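PDB 6O93: D-alanyl transferase DltD from Enterococcus faecalis, which probably transfers D-alanine to lipoteichoic acid during cell-wall biogenesis in Gram-positive bacteria, as a membrane-bound protein related to the SGNH hydrolases. Local coordinates for residues L131-L137 with L167-P173; N238-I242 with N298-Y304. The contacts are given in a common frame with arbitrary orientation. Numbering follows the deposited sequence.

Contact 1 of 2, residues L131-L137 with L167-P173; sequences LANLTEL and LQAGQLP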
loop_
_atom_site.group_PDB
_atom_site.type_symbol
_atom_site.label_atom_id
_atom_site.label_comp_id
_atom_site.label_asym_id
_atom_site.label_seq_id
_atom_site.Cartn_x
_atom_site.Cartn_y
_atom_site.Cartn_z
ATOM N N LEU A 131 -16.794 -9.456 -10.024
ATOM C CA LEU A 131 -17.594 -10.643 -10.314
ATOM C C LEU A 131 -18.486 -10.445 -11.532
ATOM O O LEU A 131 -18.725 -11.399 -12.283
ATOM C CB LEU A 131 -18.438 -11.017 -9.097
ATOM C CG LEU A 131 -17.637 -11.440 -7.863
ATOM C CD1 LEU A 131 -18.539 -11.551 -6.651
ATOM C CD2 LEU A 131 -16.918 -12.756 -8.119
ATOM N N ALA A 132 -18.977 -9.224 -11.755
ATOM C CA ALA A 132 -19.868 -8.980 -12.885
ATOM C C ALA A 132 -19.146 -9.161 -14.214
ATOM O O ALA A 132 -19.738 -9.646 -15.186
ATOM C CB ALA A 132 -20.464 -7.575 -12.789
ATOM N N ASN A 133 -17.869 -8.785 -14.277
ATOM C CA ASN A 133 -17.102 -8.820 -15.515
ATOM C C ASN A 133 -16.281 -10.093 -15.669
ATOM O O ASN A 133 -15.499 -10.201 -16.618
ATOM C CB ASN A 133 -16.179 -7.603 -15.594
ATOM C CG ASN A 133 -16.940 -6.296 -15.576
ATOM O OD1 ASN A 133 -18.048 -6.203 -16.102
ATOM N ND2 ASN A 133 -16.349 -5.277 -14.970
ATOM N N LEU A 134 -16.438 -11.055 -14.769
ATOM C CA LEU A 134 -15.640 -12.273 -14.821
ATOM C C LEU A 134 -16.133 -13.172 -15.950
ATOM O O LEU A 134 -17.276 -13.642 -15.924
ATOM C CB LEU A 134 -15.714 -12.993 -13.478
ATOM C CG LEU A 134 -14.559 -13.919 -13.105
ATOM C CD1 LEU A 134 -13.234 -13.173 -13.130
ATOM C CD2 LEU A 134 -14.808 -14.518 -11.732
ATOM N N THR A 135 -15.271 -13.406 -16.945
ATOM C CA THR A 135 -15.593 -14.278 -18.068
ATOM C C THR A 135 -14.717 -15.518 -18.152
ATOM O O THR A 135 -15.146 -16.509 -18.755
ATOM C CB THR A 135 -15.478 -13.517 -19.401
ATOM O OG1 THR A 135 -14.156 -12.980 -19.544
ATOM C CG2 THR A 135 -16.497 -12.390 -19.466
ATOM N N GLU A 136 -13.515 -15.492 -17.584
ATOM C CA GLU A 136 -12.651 -16.663 -17.535
ATOM C C GLU A 136 -12.060 -16.764 -16.139
ATOM O O GLU A 136 -11.591 -15.764 -15.586
ATOM C CB GLU A 136 -11.537 -16.589 -18.585
ATOM C CG GLU A 136 -10.635 -17.815 -18.604
ATOM C CD GLU A 136 -9.749 -17.874 -19.834
ATOM O OE1 GLU A 136 -9.734 -16.894 -20.610
ATOM O OE2 GLU A 136 -9.071 -18.906 -20.028
ATOM N N LEU A 137 -12.083 -17.966 -15.577
ATOM C CA LEU A 137 -11.681 -18.183 -14.196
ATOM C C LEU A 137 -10.185 -18.463 -14.118
ATOM O O LEU A 137 -9.657 -19.271 -14.887
ATOM C CB LEU A 137 -12.470 -19.348 -13.598
ATOM C CG LEU A 137 -12.450 -19.488 -12.079
ATOM C CD1 LEU A 137 -13.083 -18.272 -11.418
ATOM C CD2 LEU A 137 -13.170 -20.762 -11.669
ATOM N N LEU A 167 -17.117 -20.063 -7.446
ATOM C CA LEU A 167 -15.765 -19.780 -7.915
ATOM C C LEU A 167 -14.774 -20.796 -7.366
ATOM O O LEU A 167 -13.941 -21.335 -8.106
ATOM C CB LEU A 167 -15.352 -18.364 -7.514
ATOM C CG LEU A 167 -15.490 -17.283 -8.588
ATOM C CD1 LEU A 167 -16.953 -17.039 -8.939
ATOM C CD2 LEU A 167 -14.819 -16.003 -8.121
ATOM N N GLN A 168 -14.845 -21.069 -6.060
ATOM C CA GLN A 168 -13.942 -22.046 -5.463
ATOM C C GLN A 168 -14.141 -23.425 -6.073
ATOM O O GLN A 168 -13.190 -24.211 -6.154
ATOM C CB GLN A 168 -14.148 -22.097 -3.950
ATOM C CG GLN A 168 -13.758 -20.814 -3.234
ATOM C CD GLN A 168 -14.101 -20.843 -1.759
ATOM O OE1 GLN A 168 -13.359 -21.394 -0.946
ATOM N NE2 GLN A 168 -15.238 -20.251 -1.407
ATOM N N ALA A 169 -15.358 -23.735 -6.511
ATOM C CA ALA A 169 -15.632 -25.009 -7.159
ATOM C C ALA A 169 -15.238 -25.020 -8.631
ATOM O O ALA A 169 -15.467 -26.028 -9.307
ATOM C CB ALA A 169 -17.116 -25.357 -7.018
ATOM N N GLY A 170 -14.655 -23.936 -9.137
ATOM C CA GLY A 170 -14.234 -23.875 -10.521
ATOM C C GLY A 170 -15.295 -23.422 -11.494
ATOM O O GLY A 170 -15.168 -23.693 -12.693
ATOM N N GLN A 171 -16.333 -22.737 -11.024
ATOM C CA GLN A 171 -17.443 -22.307 -11.860
ATOM C C GLN A 171 -17.531 -20.789 -11.868
ATOM O O GLN A 171 -17.277 -20.136 -10.852
ATOM C CB GLN A 171 -18.767 -22.898 -11.364
ATOM C CG GLN A 171 -18.824 -24.417 -11.411
ATOM C CD GLN A 171 -18.746 -24.961 -12.824
ATOM O OE1 GLN A 171 -19.230 -24.337 -13.771
ATOM N NE2 GLN A 171 -18.130 -26.129 -12.976
ATOM N N LEU A 172 -17.895 -20.232 -13.021
ATOM C CA LEU A 172 -18.121 -18.803 -13.125
ATOM C C LEU A 172 -19.404 -18.423 -12.389
ATOM O O LEU A 172 -20.230 -19.283 -12.075
ATOM C CB LEU A 172 -18.221 -18.382 -14.590
ATOM C CG LEU A 172 -16.938 -18.471 -15.417
ATOM C CD1 LEU A 172 -17.234 -18.199 -16.881
ATOM C CD2 LEU A 172 -15.891 -17.501 -14.892
ATOM N N PRO A 173 -19.590 -17.136 -12.096
ATOM C CA PRO A 173 -20.845 -16.707 -11.472
ATOM C C PRO A 173 -22.039 -17.066 -12.341
ATOM O O PRO A 173 -22.024 -16.877 -13.559
ATOM C CB PRO A 173 -20.680 -15.188 -11.342
ATOM C CG PRO A 173 -19.214 -14.956 -11.376
ATOM C CD PRO A 173 -18.657 -16.013 -12.282
#
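Five leucines and a proline interlock where the chain leaves two helices, 124-132 and 158-168, and the join is apolar packing, leucine branches against each other and against backbone. Leu-137 is the largest bump, with 87 Å² covered by 167-173: it is directed at the turn that ends helix 158-168, its CD2 lying 3.4 Å from Gly-170 C and 3.7 Å from Leu-167 O, while its CD1 rests 3.8 Å from Leu-167 CG. The hollow that takes it is the curl of 167-171, a Schellman motif in which Gly-170, at positive phi, closes the last turn through Gly-170 N to Leu-167 O (2.9 Å). A side chain at Gly-170 would be jammed against the carbonyl before it. In the other direction Leu-172 fills the bend of 134-137. Its CD2 sits 4.2 Å from Leu-134 CG and 4.1 Å from Leu-137 CB, and its CD1 reaches 3.3 Å from Thr-135 O, so backbone as well as side chains lines this second hollow. Such helix-end packing belongs to the helical part of the chain outside the parallel sheet of this SGNH-like protein; of the 29 residues between the segments, 23 are helical and none is in a strand. Deeper in, Leu-167 CD2 lies 3.9 Å from both Leu-131 CD2 and Leu-134 CD2. Pro-173 fits beside them, with CD 4.2 Å from Leu-134 CD2 and CG 3.7 Å from Leu-131 O. Helix 139-148 adds Ala-145 against Leu-167 and Gln-142 against Leu-137, and Phe-181 of helix 175-195 packs on Leu-131.

Contact 2 of 2, residues N238-I242 with N298-Y304; sequences NKFEI and NKRWSDY. With PO4 (phosphate ion), chain G.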
loop_
_atom_site.group_PDB
_atom_site.type_symbol
_atom_site.label_atom_id
_atom_site.label_comp_id
_atom_site.label_asym_id
_atom_site.label_seq_id
_atom_site.Cartn_x
_atom_site.Cartn_y
_atom_site.Cartn_z
ATOM N N ASN A 238 12.317 12.892 23.355
ATOM C CA ASN A 238 12.539 11.497 23.709
ATOM C C ASN A 238 13.870 11.055 23.118
ATOM O O ASN A 238 14.474 11.754 22.300
ATOM C CB ASN A 238 11.396 10.606 23.213
ATOM C CG ASN A 238 11.291 10.585 21.702
ATOM O OD1 ASN A 238 12.000 9.837 21.029
ATOM N ND2 ASN A 238 10.402 11.409 21.158
ATOM N N LYS A 239 14.317 9.873 23.537
ATOM C CA LYS A 239 15.613 9.341 23.141
ATOM C C LYS A 239 15.528 8.308 22.026
ATOM O O LYS A 239 16.566 7.779 21.616
ATOM C CB LYS A 239 16.317 8.718 24.351
ATOM C CG LYS A 239 15.504 7.635 25.046
ATOM C CD LYS A 239 16.319 6.921 26.111
ATOM C CE LYS A 239 15.474 5.911 26.871
ATOM N NZ LYS A 239 16.284 5.112 27.832
ATOM N N PHE A 240 14.329 8.007 21.528
ATOM C CA PHE A 240 14.148 6.979 20.512
ATOM C C PHE A 240 14.074 7.547 19.102
ATOM O O PHE A 240 13.766 6.805 18.163
ATOM C CB PHE A 240 12.886 6.166 20.812
ATOM C CG PHE A 240 12.893 5.522 22.169
ATOM C CD1 PHE A 240 13.581 4.340 22.385
ATOM C CD2 PHE A 240 12.214 6.100 23.228
ATOM C CE1 PHE A 240 13.592 3.746 23.634
ATOM C CE2 PHE A 240 12.222 5.510 24.478
ATOM C CZ PHE A 240 12.910 4.333 24.681
ATOM N N GLU A 241 14.354 8.838 18.929
ATOM C CA GLU A 241 14.252 9.496 17.625
ATOM C C GLU A 241 12.847 9.351 17.043
ATOM O O GLU A 241 12.671 9.155 15.839
ATOM C CB GLU A 241 15.299 8.960 16.645
ATOM C CG GLU A 241 16.727 9.375 16.971
ATOM C CD GLU A 241 17.695 9.092 15.835
ATOM O OE1 GLU A 241 17.236 8.703 14.740
ATOM O OE2 GLU A 241 18.917 9.264 16.036
ATOM N N ILE A 242 11.838 9.453 17.907
ATOM C CA ILE A 242 10.436 9.393 17.505
ATOM C C ILE A 242 9.867 10.803 17.510
ATOM O O ILE A 242 10.231 11.629 18.359
ATOM C CB ILE A 242 9.632 8.465 18.437
ATOM C CG1 ILE A 242 10.124 7.021 18.297
ATOM C CG2 ILE A 242 8.142 8.560 18.128
ATOM C CD1 ILE A 242 9.573 6.076 19.350
ATOM N N ASN A 298 13.086 1.268 13.355
ATOM C CA ASN A 298 14.130 2.035 14.025
ATOM C C ASN A 298 14.867 1.168 15.037
ATOM O O ASN A 298 14.251 0.571 15.924
ATOM C CB ASN A 298 13.519 3.257 14.714
ATOM C CG ASN A 298 14.567 4.149 15.355
ATOM O OD1 ASN A 298 15.748 4.095 15.005
ATOM N ND2 ASN A 298 14.137 4.977 16.298
ATOM N N LYS A 299 16.192 1.098 14.891
ATOM C CA LYS A 299 17.000 0.281 15.792
ATOM C C LYS A 299 16.808 0.706 17.243
ATOM O O LYS A 299 16.668 -0.141 18.132
ATOM C CB LYS A 299 18.475 0.372 15.396
ATOM C CG LYS A 299 19.403 -0.568 16.167
ATOM C CD LYS A 299 19.174 -2.024 15.783
ATOM C CE LYS A 299 20.107 -2.957 16.545
ATOM N NZ LYS A 299 19.831 -4.391 16.235
ATOM N N ARG A 300 16.798 2.016 17.502
ATOM C CA ARG A 300 16.662 2.496 18.873
ATOM C C ARG A 300 15.359 2.025 19.506
ATOM O O ARG A 300 15.303 1.807 20.722
ATOM C CB ARG A 300 16.748 4.023 18.903
ATOM C CG ARG A 300 18.066 4.572 18.373
ATOM C CD ARG A 300 18.173 6.080 18.557
ATOM N NE ARG A 300 19.479 6.584 18.135
ATOM C CZ ARG A 300 19.936 7.806 18.394
ATOM N NH1 ARG A 300 19.197 8.667 19.083
ATOM N NH2 ARG A 300 21.138 8.171 17.968
ATOM N N TRP A 301 14.307 1.854 18.705
ATOM C CA TRP A 301 13.034 1.396 19.247
ATOM C C TRP A 301 13.004 -0.121 19.395
ATOM O O TRP A 301 12.541 -0.636 20.417
ATOM C CB TRP A 301 11.886 1.873 18.357
ATOM C CG TRP A 301 10.539 1.501 18.880
ATOM C CD1 TRP A 301 9.612 0.706 18.271
ATOM C CD2 TRP A 301 9.967 1.898 20.132
ATOM N NE1 TRP A 301 8.497 0.589 19.063
ATOM C CE2 TRP A 301 8.689 1.311 20.212
ATOM C CE3 TRP A 301 10.412 2.696 21.192
ATOM C CZ2 TRP A 301 7.850 1.496 21.308
ATOM C CZ3 TRP A 301 9.577 2.879 22.279
ATOM C CH2 TRP A 301 8.311 2.280 22.330
ATOM N N SER A 302 13.498 -0.851 18.391
ATOM C CA SER A 302 13.511 -2.308 18.479
ATOM C C SER A 302 14.391 -2.790 19.626
ATOM O O SER A 302 14.097 -3.824 20.240
ATOM C CB SER A 302 13.977 -2.912 17.153
ATOM O OG SER A 302 15.249 -2.413 16.777
ATOM N N ASP A 303 15.470 -2.064 19.933
ATOM C CA ASP A 303 16.280 -2.411 21.095
ATOM C C ASP A 303 15.461 -2.347 22.377
ATOM O O ASP A 303 15.712 -3.112 23.316
ATOM C CB ASP A 303 17.488 -1.477 21.201
ATOM C CG ASP A 303 18.545 -1.755 20.146
ATOM O OD1 ASP A 303 18.596 -2.892 19.632
ATOM O OD2 ASP A 303 19.334 -0.836 19.840
ATOM N N TYR A 304 14.481 -1.445 22.435
ATOM C CA TYR A 304 13.677 -1.281 23.639
ATOM C C TYR A 304 12.532 -2.286 23.695
ATOM O O TYR A 304 12.239 -2.836 24.762
ATOM C CB TYR A 304 13.137 0.147 23.709
ATOM C CG TYR A 304 12.318 0.438 24.945
ATOM C CD1 TYR A 304 12.932 0.669 26.169
ATOM C CD2 TYR A 304 10.931 0.488 24.888
ATOM C CE1 TYR A 304 12.191 0.936 27.300
ATOM C CE2 TYR A 304 10.181 0.755 26.016
ATOM C CZ TYR A 304 10.817 0.980 27.218
ATOM O OH TYR A 304 10.077 1.247 28.345
HETATM P P PO4 G . 4.995 -0.091 17.462
HETATM O O1 PO4 G . 4.101 -1.156 16.868
HETATM O O2 PO4 G . 4.717 1.231 16.786
HETATM O O3 PO4 G . 6.439 -0.479 17.250
HETATM O O4 PO4 G . 4.721 0.035 18.942
#
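An aromatic cluster, Phe-240, Trp-301 and Tyr-304, joins an Asx turn to the first turns of helix 299-305. Asn-238 OD1 makes the turn by accepting from Phe-240 N (3.0 Å); it also accepts from Ile-242 N (3.1 Å), while Asn-238 ND2 donates to Ile-242 O (2.8 Å). The loop thus curled offers the ring of Phe-240 to the helix. Trp-301 sets its edge to the face of Phe-240, centroids 5.2 Å apart and planes at 89°, and Phe-240 in turn sets its edge to the face of Tyr-304, also at 5.2 Å but with planes at 60°. Ile-242 CD1 adds an apolar touch 3.9 Å from Trp-301 CE3. Beside the rings, Glu-241 OE2 lies 3.1 Å from Arg-300 NH1 in a salt bridge of charges alone, the oxygen standing over the guanidinium face. Asn-298 is the helix N-cap, its OD1 accepting weakly from Arg-300 N (3.4 Å). Trp-301 NE1 donates to O3 of a phosphate (2.9 Å), probably from the crystallisation liquor, which Thr-347 also binds. Glu-241 OE1 accepts from Tyr-342 N, and Tyr-304 OH is hydrogen-bonded to Leu-255 O. Segment 298-304 follows strand 289-294 of the parallel sheet, and 238-242 lies between helices 220-233 and 244-251, with Tyr-247 against Phe-240 and Ile-242, and Leu-258 of helix 255-258 against Trp-301 and Tyr-304.

The two contacts lie on opposite sides of the chain's centre, their own centres about 49 Å apart and their nearest atoms about 37 Å apart, and they follow one another along the chain, contact 1 closing before contact 2 opens. Contact 1 is a surface joint between helix ends, its centre about 26 Å from that of the chain. Contact 2, its centre about 24 Å from that of the chain, is mostly buried and borders the possible active site: the Trp-301 side chain is about 13 Å from the bound sodium ion, held by Ser-46, Glu-48 and Ser-104, and Ile-242 touches residues of a possible Ser-47, His-349, Asp-346 triad, consistent with the SGNH relationship.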